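Side-chain contacts in possible translation initiation inhibitor (Rhodopseudomonas palustris, PDB 3LME), which is of unknown function but belongs to the YjgF-like family of small alpha/beta proteins that assemble as trimers: residues K11-T14 and T18-I21; K4-T9 and V29-M34; R54-M59 and V74-F79. The protein carries 1 engineered substitution. One frame throughout, in Å; residues are numbered along the deposited sequence.

Contact 1 of 3, residues K11-T14 and T18-I21; sequences KTIT and TWSI. With SO4 (sulfate ion), chain O.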
loop_
_atom_site.group_PDB
_atom_site.type_symbol
_atom_site.label_atom_id
_atom_site.label_comp_id
_atom_site.label_asym_id
_atom_site.label_seq_id
_atom_site.Cartn_x
_atom_site.Cartn_y
_atom_site.Cartn_z
ATOM N N LYS A 11 23.476 3.267 10.722
ATOM C CA LYS A 11 22.869 1.916 10.650
ATOM C C LYS A 11 21.880 1.752 9.461
ATOM O O LYS A 11 21.408 0.655 9.178
ATOM C CB LYS A 11 22.219 1.534 11.988
ATOM C CG LYS A 11 23.195 0.982 13.033
ATOM C CD LYS A 11 22.952 1.611 14.451
ATOM C CE LYS A 11 24.027 1.178 15.477
ATOM N NZ LYS A 11 24.582 2.330 16.281
ATOM N N THR A 12 21.683 2.844 8.731
ATOM C CA THR A 12 20.577 3.079 7.813
ATOM C C THR A 12 21.050 3.307 6.370
ATOM O O THR A 12 22.216 3.614 6.147
ATOM C CB THR A 12 19.807 4.317 8.326
ATOM O OG1 THR A 12 18.568 3.909 8.909
ATOM C CG2 THR A 12 19.563 5.338 7.263
ATOM N N ILE A 13 20.139 3.105 5.409
ATOM C CA ILE A 13 20.306 3.471 3.991
ATOM C C ILE A 13 20.527 4.981 3.886
ATOM O O ILE A 13 20.087 5.726 4.741
ATOM C CB ILE A 13 19.040 3.017 3.154
ATOM C CG1 ILE A 13 19.144 1.553 2.771
ATOM C CG2 ILE A 13 18.813 3.829 1.881
ATOM C CD1 ILE A 13 20.280 1.235 1.847
ATOM N N THR A 14 21.216 5.434 2.846
ATOM C CA THR A 14 21.394 6.869 2.612
ATOM C C THR A 14 20.735 7.230 1.296
ATOM O O THR A 14 21.221 6.826 0.245
ATOM C CB THR A 14 22.881 7.241 2.604
ATOM O OG1 THR A 14 23.493 6.651 3.751
ATOM C CG2 THR A 14 23.075 8.757 2.667
ATOM N N THR A 18 15.152 11.474 -5.087
ATOM C CA THR A 18 14.015 12.321 -4.692
ATOM C C THR A 18 13.110 11.675 -3.631
ATOM O O THR A 18 11.892 11.722 -3.727
ATOM C CB THR A 18 13.196 12.706 -5.916
ATOM O OG1 THR A 18 13.123 11.582 -6.796
ATOM C CG2 THR A 18 13.863 13.850 -6.654
ATOM N N TRP A 19 13.733 11.101 -2.601
ATOM C CA TRP A 19 13.019 10.371 -1.557
ATOM C C TRP A 19 13.709 10.378 -0.195
ATOM O O TRP A 19 14.818 10.885 -0.037
ATOM C CB TRP A 19 12.761 8.934 -1.994
ATOM C CG TRP A 19 13.933 8.293 -2.650
ATOM C CD1 TRP A 19 14.297 8.411 -3.949
ATOM C CD2 TRP A 19 14.885 7.411 -2.047
ATOM N NE1 TRP A 19 15.408 7.651 -4.199
ATOM C CE2 TRP A 19 15.789 7.032 -3.043
ATOM C CE3 TRP A 19 15.052 6.903 -0.760
ATOM C CZ2 TRP A 19 16.846 6.177 -2.801
ATOM C CZ3 TRP A 19 16.094 6.047 -0.518
ATOM C CH2 TRP A 19 16.986 5.691 -1.536
ATOM N N SER A 20 13.013 9.815 0.783
ATOM C CA SER A 20 13.478 9.697 2.146
ATOM C C SER A 20 13.384 8.251 2.513
ATOM O O SER A 20 12.732 7.470 1.796
ATOM C CB SER A 20 12.538 10.446 3.050
ATOM O OG SER A 20 13.180 11.611 3.483
ATOM N N ILE A 21 14.008 7.886 3.628
ATOM C CA ILE A 21 13.922 6.502 4.088
ATOM C C ILE A 21 12.571 6.253 4.815
ATOM O O ILE A 21 12.056 5.115 4.875
ATOM C CB ILE A 21 15.160 6.071 4.933
ATOM C CG1 ILE A 21 15.155 6.715 6.308
ATOM C CG2 ILE A 21 16.475 6.423 4.215
ATOM C CD1 ILE A 21 16.209 6.128 7.209
HETATM S S SO4 O . 16.024 6.484 -7.874
HETATM O O1 SO4 O . 15.725 7.919 -7.749
HETATM O O2 SO4 O . 15.350 5.771 -6.792
HETATM O O3 SO4 O . 15.514 5.981 -9.141
HETATM O O4 SO4 O . 17.470 6.267 -7.815
#
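I21 reaches T12 because its CG1 branch stands between the backbone N and the carbonyl carbon (chi1 72°) and then runs on extended, which carries CD1 across the loop. W19 turns its indole by a similar first torsion, chi1 43°, bringing the benzene part of the ring to I13. All of this happens inside the loop that joins strand 4-5 to strand 22-25 of the YjgF-like fold, where 11-14 folds back over 18-21.

T12 and I21 meet tip to tip. The methyl CG2 of T12 is 3.4 Å from CD1 of I21, and T12 OG1 is 3.7 Å from the same CD1, so one methyl faces both branches of the threonine. I21 uses its other branch on the next residue: its CG2 lies 4.2 Å from CG2 of I13 and 3.7 Å from I13 O, a plain van der Waals approach. I13 CG2 also touches the indole, at the edge and near the ring plane, 4.3 Å from W19 CZ3. That one methyl therefore bridges I21 and W19, while the ethyl branch of I13 heads away from 18-21, toward N58 of helix 48-64.

The body of the protein closes in around the loop. I21 packs on M34 of strand 28-35 and A62 of helix 48-64; on the subunit boundary, W19 lies against R106 of the second subunit.

At the pyrrole end of the indole sits a sulfate ion, most likely picked up from the crystallisation solution. Its O1 is in the ring plane, beyond the edge, but the hydrogen bond goes to another oxygen: W19 NE1 gives a weak bond to sulfate O2 at 3.2 Å, bent to 124° at the hydrogen.

Contact 2 of 3, residues K4-T9 and V29-M34; sequences KIIAPT and VFIGGM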
loop_
_atom_site.group_PDB
_atom_site.type_symbol
_atom_site.label_atom_id
_atom_site.label_comp_id
_atom_site.label_asym_id
_atom_site.label_seq_id
_atom_site.Cartn_x
_atom_site.Cartn_y
_atom_site.Cartn_z
ATOM N N LYS A 4 8.034 14.258 10.875
ATOM C CA LYS A 4 9.476 14.395 10.905
ATOM C C LYS A 4 10.041 13.359 9.924
ATOM O O LYS A 4 9.843 12.157 10.125
ATOM C CB LYS A 4 9.984 14.102 12.316
ATOM C CG LYS A 4 11.413 14.576 12.573
ATOM C CD LYS A 4 11.948 14.090 13.934
ATOM C CE LYS A 4 13.237 14.863 14.305
ATOM N NZ LYS A 4 13.732 14.612 15.707
ATOM N N ILE A 5 10.717 13.822 8.867
ATOM C CA ILE A 5 11.470 12.933 7.982
ATOM C C ILE A 5 12.598 12.307 8.772
ATOM O O ILE A 5 13.309 12.995 9.460
ATOM C CB ILE A 5 12.102 13.687 6.768
ATOM C CG1 ILE A 5 11.021 14.235 5.805
ATOM C CG2 ILE A 5 13.155 12.804 6.025
ATOM C CD1 ILE A 5 10.135 13.192 5.172
ATOM N N ILE A 6 12.769 11.001 8.642
ATOM C CA ILE A 6 13.793 10.263 9.379
ATOM C C ILE A 6 15.153 10.502 8.777
ATOM O O ILE A 6 15.432 10.067 7.670
ATOM C CB ILE A 6 13.499 8.769 9.350
ATOM C CG1 ILE A 6 12.179 8.500 10.066
ATOM C CG2 ILE A 6 14.628 7.989 9.986
ATOM C CD1 ILE A 6 11.565 7.195 9.707
ATOM N N ALA A 7 15.996 11.222 9.504
ATOM C CA ALA A 7 17.374 11.498 9.054
ATOM C C ALA A 7 18.229 10.213 8.916
ATOM O O ALA A 7 18.083 9.269 9.698
ATOM C CB ALA A 7 18.039 12.499 9.990
ATOM N N PRO A 8 19.104 10.167 7.902
ATOM C CA PRO A 8 19.907 8.958 7.716
ATOM C C PRO A 8 20.928 8.790 8.821
ATOM O O PRO A 8 21.427 9.773 9.368
ATOM C CB PRO A 8 20.599 9.180 6.373
ATOM C CG PRO A 8 19.836 10.237 5.724
ATOM C CD PRO A 8 19.291 11.120 6.808
ATOM N N THR A 9 21.245 7.539 9.112
ATOM C CA THR A 9 22.015 7.171 10.288
ATOM C C THR A 9 23.130 6.231 9.862
ATOM O O THR A 9 23.183 5.844 8.697
ATOM C CB THR A 9 21.037 6.583 11.312
ATOM O OG1 THR A 9 20.678 7.628 12.219
ATOM C CG2 THR A 9 21.589 5.412 12.078
ATOM N N VAL A 29 5.031 5.223 11.993
ATOM C CA VAL A 29 6.268 5.327 11.234
ATOM C C VAL A 29 6.158 4.614 9.886
ATOM O O VAL A 29 5.905 3.392 9.827
ATOM C CB VAL A 29 7.410 4.740 12.018
ATOM C CG1 VAL A 29 8.668 4.673 11.155
ATOM C CG2 VAL A 29 7.631 5.568 13.290
ATOM N N PHE A 30 6.350 5.385 8.811
ATOM C CA PHE A 30 6.193 4.884 7.454
ATOM C C PHE A 30 7.548 4.722 6.817
ATOM O O PHE A 30 8.217 5.684 6.551
ATOM C CB PHE A 30 5.354 5.853 6.610
ATOM C CG PHE A 30 3.931 6.041 7.114
ATOM C CD1 PHE A 30 2.870 5.423 6.478
ATOM C CD2 PHE A 30 3.665 6.841 8.223
ATOM C CE1 PHE A 30 1.563 5.600 6.937
ATOM C CE2 PHE A 30 2.379 7.016 8.688
ATOM C CZ PHE A 30 1.321 6.397 8.044
ATOM N N ILE A 31 7.957 3.501 6.559
ATOM C CA ILE A 31 9.213 3.304 5.903
ATOM C C ILE A 31 9.023 3.218 4.380
ATOM O O ILE A 31 8.150 2.484 3.888
ATOM C CB ILE A 31 9.914 2.059 6.472
ATOM C CG1 ILE A 31 10.014 2.160 7.999
ATOM C CG2 ILE A 31 11.271 1.878 5.848
ATOM C CD1 ILE A 31 10.853 3.360 8.551
ATOM N N GLY A 32 9.830 3.970 3.632
ATOM C CA GLY A 32 9.829 3.871 2.162
ATOM C C GLY A 32 10.269 2.498 1.673
ATOM O O GLY A 32 10.754 1.668 2.453
ATOM N N GLY A 33 10.090 2.242 0.385
ATOM C CA GLY A 33 10.444 0.951 -0.175
ATOM C C GLY A 33 11.904 0.658 0.071
ATOM O O GLY A 33 12.763 1.499 -0.213
ATOM N N MET A 34 12.167 -0.528 0.618
ATOM C CA MET A 34 13.502 -1.006 0.918
ATOM C C MET A 34 13.845 -2.226 0.087
ATOM O O MET A 34 12.989 -3.066 -0.183
ATOM C CB MET A 34 13.580 -1.389 2.386
ATOM C CG MET A 34 13.705 -0.180 3.328
ATOM S SD MET A 34 15.123 0.864 3.002
ATOM C CE MET A 34 14.559 2.255 3.912
#
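Between I6 and its partners V29 and I31 there is no flat group to stack: the contact is made by aliphatic branches alone. The ring of F30, carried by the residue between V29 and I31, takes no part in it and packs on A25 and T125 of its own chain and on R75 of the second subunit. The other ring nearby is that of F126. The setting is the margin of the YjgF-like sheet, where strand 4-5 is an outermost strand within the chain and 22-25 runs between it and 28-35. I6 follows directly on strand 4-5 and leans past that middle strand to reach the next one.

CG1 of I6 sits beside the backbone N, opposite the carbonyl carbon (chi1 -63°), and the branch then runs nearly straight, so that CD1 is pushed out toward 28-35. That single methyl does all the touching. It lies 4.1 Å from CG1 of V29 and also 4.1 Å from CD1 of I31, and the I6 side chain crosses those of V29 and I31 at about a right angle.

The contact is buried. I21 and A66 also pack on I6, F126 of strand 120-127 covers both V29 and I31, and M59 and A62 of helix 48-64 lie on I31. The backbone of I31 has a different role: while its CD1 meets I6, its carbonyl O accepts a hydrogen bond from NH1 of R75 of the second subunit.

Contact 3 of 3, residues R54-M59 and V74-F79; sequences RMFDNM and VRLTVF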
loop_
_atom_site.group_PDB
_atom_site.type_symbol
_atom_site.label_atom_id
_atom_site.label_comp_id
_atom_site.label_asym_id
_atom_site.label_seq_id
_atom_site.Cartn_x
_atom_site.Cartn_y
_atom_site.Cartn_z
ATOM N N ARG A 54 18.597 -9.047 4.007
ATOM C CA ARG A 54 19.136 -7.709 3.967
ATOM C C ARG A 54 18.086 -6.647 3.682
ATOM O O ARG A 54 18.194 -5.517 4.166
ATOM C CB ARG A 54 20.258 -7.621 2.942
ATOM C CG ARG A 54 21.067 -6.331 2.988
ATOM C CD ARG A 54 21.779 -6.272 4.290
ATOM N NE ARG A 54 22.963 -5.439 4.168
ATOM C CZ ARG A 54 24.201 -5.896 4.016
ATOM N NH1 ARG A 54 24.443 -7.197 3.953
ATOM N NH2 ARG A 54 25.201 -5.023 3.915
ATOM N N MET A 55 17.087 -6.995 2.874
ATOM C CA MET A 55 15.939 -6.119 2.638
ATOM C C MET A 55 15.210 -5.879 3.962
ATOM O O MET A 55 14.933 -4.727 4.327
ATOM C CB MET A 55 15.014 -6.739 1.603
ATOM C CG MET A 55 13.695 -5.998 1.343
ATOM S SD MET A 55 12.707 -6.916 0.144
ATOM C CE MET A 55 12.164 -8.305 1.167
ATOM N N PHE A 56 14.954 -6.958 4.707
ATOM C CA PHE A 56 14.329 -6.811 6.023
ATOM C C PHE A 56 15.166 -5.996 7.024
ATOM O O PHE A 56 14.631 -5.090 7.688
ATOM C CB PHE A 56 13.973 -8.159 6.592
ATOM C CG PHE A 56 12.691 -8.699 6.081
ATOM C CD1 PHE A 56 11.497 -8.284 6.615
ATOM C CD2 PHE A 56 12.678 -9.636 5.061
ATOM C CE1 PHE A 56 10.302 -8.805 6.152
ATOM C CE2 PHE A 56 11.464 -10.168 4.564
ATOM C CZ PHE A 56 10.290 -9.754 5.104
ATOM N N ASP A 57 16.469 -6.297 7.114
ATOM C CA ASP A 57 17.366 -5.545 7.977
ATOM C C ASP A 57 17.393 -4.046 7.588
ATOM O O ASP A 57 17.307 -3.173 8.467
ATOM C CB ASP A 57 18.779 -6.126 7.945
ATOM C CG ASP A 57 18.896 -7.525 8.605
ATOM O OD1 ASP A 57 18.005 -7.985 9.370
ATOM O OD2 ASP A 57 19.941 -8.172 8.362
ATOM N N ASN A 58 17.507 -3.720 6.300
ATOM C CA ASN A 58 17.474 -2.321 5.942
ATOM C C ASN A 58 16.198 -1.644 6.437
ATOM O O ASN A 58 16.259 -0.532 6.970
ATOM C CB ASN A 58 17.576 -2.116 4.439
ATOM C CG ASN A 58 18.961 -2.319 3.902
ATOM O OD1 ASN A 58 19.137 -2.586 2.726
ATOM N ND2 ASN A 58 19.948 -2.183 4.743
ATOM N N MET A 59 15.049 -2.300 6.227
ATOM C CA MET A 59 13.732 -1.745 6.577
ATOM C C MET A 59 13.735 -1.532 8.091
ATOM O O MET A 59 13.391 -0.425 8.561
ATOM C CB MET A 59 12.565 -2.668 6.118
ATOM C CG MET A 59 11.131 -2.187 6.465
ATOM S SD MET A 59 9.738 -3.366 6.380
ATOM C CE MET A 59 10.233 -4.669 7.510
ATOM N N VAL A 74 2.671 -2.846 11.644
ATOM C CA VAL A 74 1.232 -3.043 11.393
ATOM C C VAL A 74 0.935 -3.463 9.968
ATOM O O VAL A 74 -0.139 -3.980 9.717
ATOM C CB VAL A 74 0.351 -1.845 11.765
ATOM C CG1 VAL A 74 0.465 -1.541 13.253
ATOM C CG2 VAL A 74 0.736 -0.641 10.971
ATOM N N ARG A 75 1.862 -3.252 9.037
ATOM C CA ARG A 75 1.669 -3.794 7.690
ATOM C C ARG A 75 2.961 -3.957 6.934
ATOM O O ARG A 75 3.791 -3.049 6.925
ATOM C CB ARG A 75 0.720 -2.928 6.841
ATOM C CG ARG A 75 0.356 -3.566 5.511
ATOM C CD ARG A 75 -0.284 -2.547 4.545
ATOM N NE ARG A 75 -1.595 -2.118 5.016
ATOM C CZ ARG A 75 -2.659 -2.912 5.090
ATOM N NH1 ARG A 75 -3.809 -2.441 5.565
ATOM N NH2 ARG A 75 -2.572 -4.175 4.708
ATOM N N LEU A 76 3.098 -5.100 6.270
ATOM C CA LEU A 76 4.218 -5.348 5.393
ATOM C C LEU A 76 3.683 -5.662 4.008
ATOM O O LEU A 76 2.853 -6.557 3.861
ATOM C CB LEU A 76 5.034 -6.528 5.916
ATOM C CG LEU A 76 5.693 -6.392 7.296
ATOM C CD1 LEU A 76 6.474 -7.635 7.603
ATOM C CD2 LEU A 76 6.619 -5.201 7.322
ATOM N N THR A 77 4.120 -4.925 2.988
ATOM C CA THR A 77 3.743 -5.274 1.622
ATOM C C THR A 77 5.004 -5.696 0.880
ATOM O O THR A 77 5.867 -4.885 0.580
ATOM C CB THR A 77 2.970 -4.119 0.908
ATOM O OG1 THR A 77 2.030 -3.523 1.826
ATOM C CG2 THR A 77 2.206 -4.641 -0.316
ATOM N N VAL A 78 5.140 -6.990 0.649
ATOM C CA VAL A 78 6.305 -7.495 -0.054
ATOM C C VAL A 78 5.970 -7.673 -1.526
ATOM O O VAL A 78 5.037 -8.409 -1.886
ATOM C CB VAL A 78 6.795 -8.817 0.533
ATOM C CG1 VAL A 78 8.246 -9.085 0.125
ATOM C CG2 VAL A 78 6.697 -8.779 2.021
ATOM N N PHE A 79 6.707 -6.960 -2.371
ATOM C CA PHE A 79 6.652 -7.168 -3.814
ATOM C C PHE A 79 7.875 -7.976 -4.236
ATOM O O PHE A 79 9.017 -7.620 -3.943
ATOM C CB PHE A 79 6.629 -5.832 -4.546
ATOM C CG PHE A 79 5.658 -4.845 -3.975
ATOM C CD1 PHE A 79 4.363 -4.768 -4.464
ATOM C CD2 PHE A 79 6.038 -3.987 -2.950
ATOM C CE1 PHE A 79 3.451 -3.860 -3.941
ATOM C CE2 PHE A 79 5.125 -3.047 -2.419
ATOM C CZ PHE A 79 3.829 -2.997 -2.923
#
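M55 is the first residue of helix 54-59 to reach the strand 74-79. Its chain stays extended up to the sulfur, then bends at chi3 (73°), and so brings CE to within 4.1 Å of CG1 of V78. F56 comes next and presents a ring edge: CE1 is 4.3 Å from CD1 of L76, which lies near the ring plane. One turn after M55, M59 repeats its shape and swings its end against the other methyl of L76, with SD and CE each 3.7 Å from CD2. L76 is thus held between F56 and M59, one methyl for each.

The helix and strand run roughly antiparallel, at 143° between directions, and the axes of the two segments approach to 12.1 Å. Strand 120-127 lies between 28-35 and 73-80 in the sheet, so helix 48-64 makes the beta-alpha-beta crossover between two parallel, non-adjacent strands; I122 packs on M55 and F56.

Every touching group here is a methyl, a thioether or an aromatic edge, and all five residues are buried. Between these two segments the helix probably rests on the strand by hydrophobic burial and dispersion alone.

Overall arrangement
Contacts 1 and 2 are close neighbours, their centres about 6 Å apart, and contact 1 is nested in the loop that contact 2 closes. They are joined by a probable hydrogen bond from G32 N to I21 O (2.8 Å). Contact 3 comes later in the chain, about 14 and 13 Å, centre to centre, from contacts 1 and 2, near the centre of the subunit. M34 and I31 of strand 28-35 connect it to contact 2 by packing on M59, while I13 touches N58 from contact 1. All three contacts border other subunits, and the sulfate lies on the W19 side of contact 1.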